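PDB 7DRY: CMP/dCMP-type deaminase domain-containing protein from Aspergillus oryzae RIB40, which probably deaminates a pyrimidine intermediate of riboflavin biosynthesis, acting as a zinc-dependent enzyme of the cytidine deaminase fold. Local coordinates for residues 52-56 with 57-61. Numbering follows the deposited sequence. Where two conformers were deposited one is given.
Sequences YTMEL and AGNTH. With ZN (zinc ion), chain B; SO4 (sulfate ion), chain C.
In this cytidine deaminase fold, the loop from strand 46-52 to helix 62-73 delivers the zinc ligand H61, and two hydrogen bonds, between M54 and T60 and between T60 and L56, tie the loop back on itself. A type II turn spans Y52 to E55. From within this turn, M54 N donates to T60 O at 2.9 Å, approaching 38° out of the carbonyl plane, while T60 OG1 gives its proton to L56 O at 2.8 Å. That second bond follows from T60 chi1 (57°), which sets OG1 between its own N and carbonyl carbon and directs it at L56 O. T60 is buried, and T53 CG2 packs against T60 O in van der Waals contact at 3.5 Å. M54, extended beyond CG, lies across the N59 side chain; its CG sits 3.6 Å from G58 O and its CE 4.0 Å from N59 OD1. H61 occupies the N-cap position of helix 62-73; its ND1 binds the zinc ion at 2.0 Å, in a site completed by C102, C112 and a water. From the ring's other nitrogen, NE2 donates in the ring plane to sulfate O1 at 2.7 Å, and N59 ND2 reaches O2 of the same sulfate along a nearly straight N-H...O path (168°). R105, L106 and S107 also bind this anion, which probably came from the crystallisation liquor. With one ring nitrogen on the metal and the other on an anion, the rotation of the imidazole is probably fixed from both sides, and in this crystal the sulfate would probably polarise it toward stronger donation to zinc.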
ATOM      1  N   TYR A  52      -5.042  -2.887   6.361  1.00  7.90           N
ATOM      2  CA  TYR A  52      -6.089  -2.172   5.647  1.00  9.53           C
ATOM      3  C   TYR A  52      -6.425  -0.873   6.371  1.00  9.88           C
ATOM      4  O   TYR A  52      -6.104  -0.691   7.548  1.00 10.74           O
ATOM      5  CB  TYR A  52      -7.343  -3.041   5.456  1.00  9.31           C
ATOM      6  CG  TYR A  52      -7.942  -3.577   6.732  1.00  9.41           C
ATOM      7  CD1 TYR A  52      -7.548  -4.801   7.256  1.00  9.76           C
ATOM      8  CD2 TYR A  52      -8.928  -2.866   7.400  1.00  9.75           C
ATOM      9  CE1 TYR A  52      -8.118  -5.286   8.424  1.00 10.19           C
ATOM     10  CE2 TYR A  52      -9.493  -3.341   8.567  1.00 11.77           C
ATOM     11  CZ  TYR A  52      -9.075  -4.558   9.071  1.00 12.07           C
ATOM     12  OH  TYR A  52      -9.650  -5.045  10.231  1.00 17.43           O
ATOM     13  N   THR A  53      -7.075   0.034   5.642  1.00  9.50           N
ATOM     14  CA  THR A  53      -7.382   1.354   6.182  1.00  9.51           C
ATOM     15  C   THR A  53      -8.176   1.231   7.479  1.00 11.25           C
ATOM     16  O   THR A  53      -9.186   0.527   7.541  1.00 11.36           O
ATOM     17  CB  THR A  53      -8.227   2.109   5.158  1.00 12.11           C
ATOM     18  OG1 THR A  53      -7.483   2.258   3.943  1.00 12.33           O
ATOM     19  CG2 THR A  53      -8.637   3.484   5.692  1.00 12.98           C
ATOM     20  N   MET A  54      -7.728   1.931   8.516  1.00 10.39           N
ATOM     21  CA  MET A  54      -8.441   2.036   9.786  1.00 10.84           C
ATOM     22  C   MET A  54      -8.547   0.710  10.519  1.00 11.51           C
ATOM     23  O   MET A  54      -9.376   0.559  11.422  1.00 13.27           O
ATOM     24  CB  MET A  54      -9.794   2.747   9.656  1.00 13.86           C
ATOM     25  CG  MET A  54      -9.600   4.240   9.404  1.00 15.88           C
ATOM     26  SD  MET A  54     -11.132   5.104   9.054  1.00 17.96           S
ATOM     27  CE  MET A  54     -10.560   6.803   9.014  1.00 26.51           C
ATOM     28  N   GLU A  55      -7.702  -0.252  10.152  1.00 10.82           N
ATOM     29  CA  GLU A  55      -7.554  -1.458  10.954  1.00  9.86           C
ATOM     30  C   GLU A  55      -7.080  -1.095  12.348  1.00 11.41           C
ATOM     31  O   GLU A  55      -7.584  -1.618  13.345  1.00 11.35           O
ATOM     32  CB  GLU A  55      -6.541  -2.372  10.265  1.00  9.91           C
ATOM     33  CG  GLU A  55      -6.279  -3.710  10.954  1.00 11.15           C
ATOM     34  CD  GLU A  55      -5.253  -4.532  10.201  1.00  9.78           C
ATOM     35  OE1 GLU A  55      -4.541  -3.954   9.355  1.00 10.85           O
ATOM     36  OE2 GLU A  55      -5.170  -5.752  10.449  1.00 11.91           O
ATOM     37  N   LEU A  56      -6.112  -0.196  12.437  0.53 11.35           N
ATOM     38  CA  LEU A  56      -5.638   0.298  13.717  0.53  9.81           C
ATOM     39  C   LEU A  56      -6.341   1.609  14.046  0.53 12.65           C
ATOM     40  O   LEU A  56      -6.690   2.386  13.153  0.53 14.44           O
ATOM     41  CB  LEU A  56      -4.121   0.493  13.665  0.53 12.00           C
ATOM     42  CG  LEU A  56      -3.433  -0.793  13.193  0.53 10.85           C
ATOM     43  CD1 LEU A  56      -1.934  -0.616  13.089  0.53 11.08           C
ATOM     44  CD2 LEU A  56      -3.786  -1.976  14.110  0.53 11.21           C
ATOM     45  N   ALA A  57      -6.544   1.842  15.346  1.00 12.69           N
ATOM     46  CA  ALA A  57      -7.302   2.994  15.825  1.00 13.30           C
ATOM     47  C   ALA A  57      -6.817   4.296  15.204  1.00 14.73           C
ATOM     48  O   ALA A  57      -5.624   4.478  14.951  1.00 19.42           O
ATOM     49  CB  ALA A  57      -7.174   3.094  17.346  1.00 17.76           C
ATOM     50  N   GLY A  58      -7.754   5.194  14.950  1.00 16.87           N
ATOM     51  CA  GLY A  58      -7.423   6.491  14.390  1.00 19.35           C
ATOM     52  C   GLY A  58      -7.382   6.481  12.875  1.00 17.18           C
ATOM     53  O   GLY A  58      -7.800   5.533  12.204  1.00 15.56           O
ATOM     54  N   ASN A  59      -6.847   7.572  12.327  1.00 17.83           N
ATOM     55  CA  ASN A  59      -6.868   7.809  10.883  1.00 16.16           C
ATOM     56  C   ASN A  59      -5.637   7.152  10.274  1.00 15.28           C
ATOM     57  O   ASN A  59      -4.622   7.793   9.998  1.00 17.46           O
ATOM     58  CB  ASN A  59      -6.909   9.312  10.609  1.00 17.46           C
ATOM     59  CG  ASN A  59      -7.030   9.645   9.132  1.00 20.51           C
ATOM     60  OD1 ASN A  59      -7.207   8.772   8.283  1.00 21.58           O
ATOM     61  ND2 ASN A  59      -6.950  10.932   8.823  1.00 19.61           N
ATOM     62  N   THR A  60      -5.728   5.841  10.076  1.00 12.88           N
ATOM     63  CA  THR A  60      -4.601   5.047   9.607  1.00 11.77           C
ATOM     64  C   THR A  60      -4.848   4.537   8.190  1.00 12.63           C
ATOM     65  O   THR A  60      -5.963   4.122   7.847  1.00 13.43           O
ATOM     66  CB  THR A  60      -4.323   3.861  10.543  1.00 11.37           C
ATOM     67  OG1 THR A  60      -5.507   3.052  10.668  1.00 12.86           O
ATOM     68  CG2 THR A  60      -3.887   4.354  11.915  1.00 13.85           C
ATOM     69  N   HIS A  61      -3.800   4.560   7.374  1.00 11.24           N
ATOM     70  CA  HIS A  61      -3.859   4.054   6.010  1.00 12.73           C
ATOM     71  C   HIS A  61      -3.465   2.579   5.958  1.00 11.47           C
ATOM     72  O   HIS A  61      -2.926   2.018   6.910  1.00 10.74           O
ATOM     73  CB  HIS A  61      -2.941   4.876   5.113  1.00 11.50           C
ATOM     74  CG  HIS A  61      -3.489   6.224   4.773  1.00 12.58           C
ATOM     75  ND1 HIS A  61      -2.958   7.010   3.773  1.00 14.42           N
ATOM     76  CD2 HIS A  61      -4.508   6.938   5.312  1.00 13.54           C
ATOM     77  CE1 HIS A  61      -3.639   8.139   3.694  1.00 16.72           C
ATOM     78  NE2 HIS A  61      -4.580   8.126   4.625  1.00 18.00           N
TER
HETATM   79 ZN    ZN B 300      -1.366   6.733   2.520  1.00 14.13          ZN
HETATM   80  S   SO4 C 301      -5.835  11.903   5.332  1.00 19.78           S
HETATM   81  O1  SO4 C 301      -5.899  10.474   4.990  1.00 22.19           O
HETATM   82  O2  SO4 C 301      -7.081  12.253   6.008  1.00 26.40           O
HETATM   83  O3  SO4 C 301      -4.720  12.138   6.231  1.00 23.28           O
HETATM   84  O4  SO4 C 301      -5.668  12.606   4.072  1.00 23.65           O
HETATM   85  O   HOH W   1      -2.718   6.019   0.506  1.00 16.83           O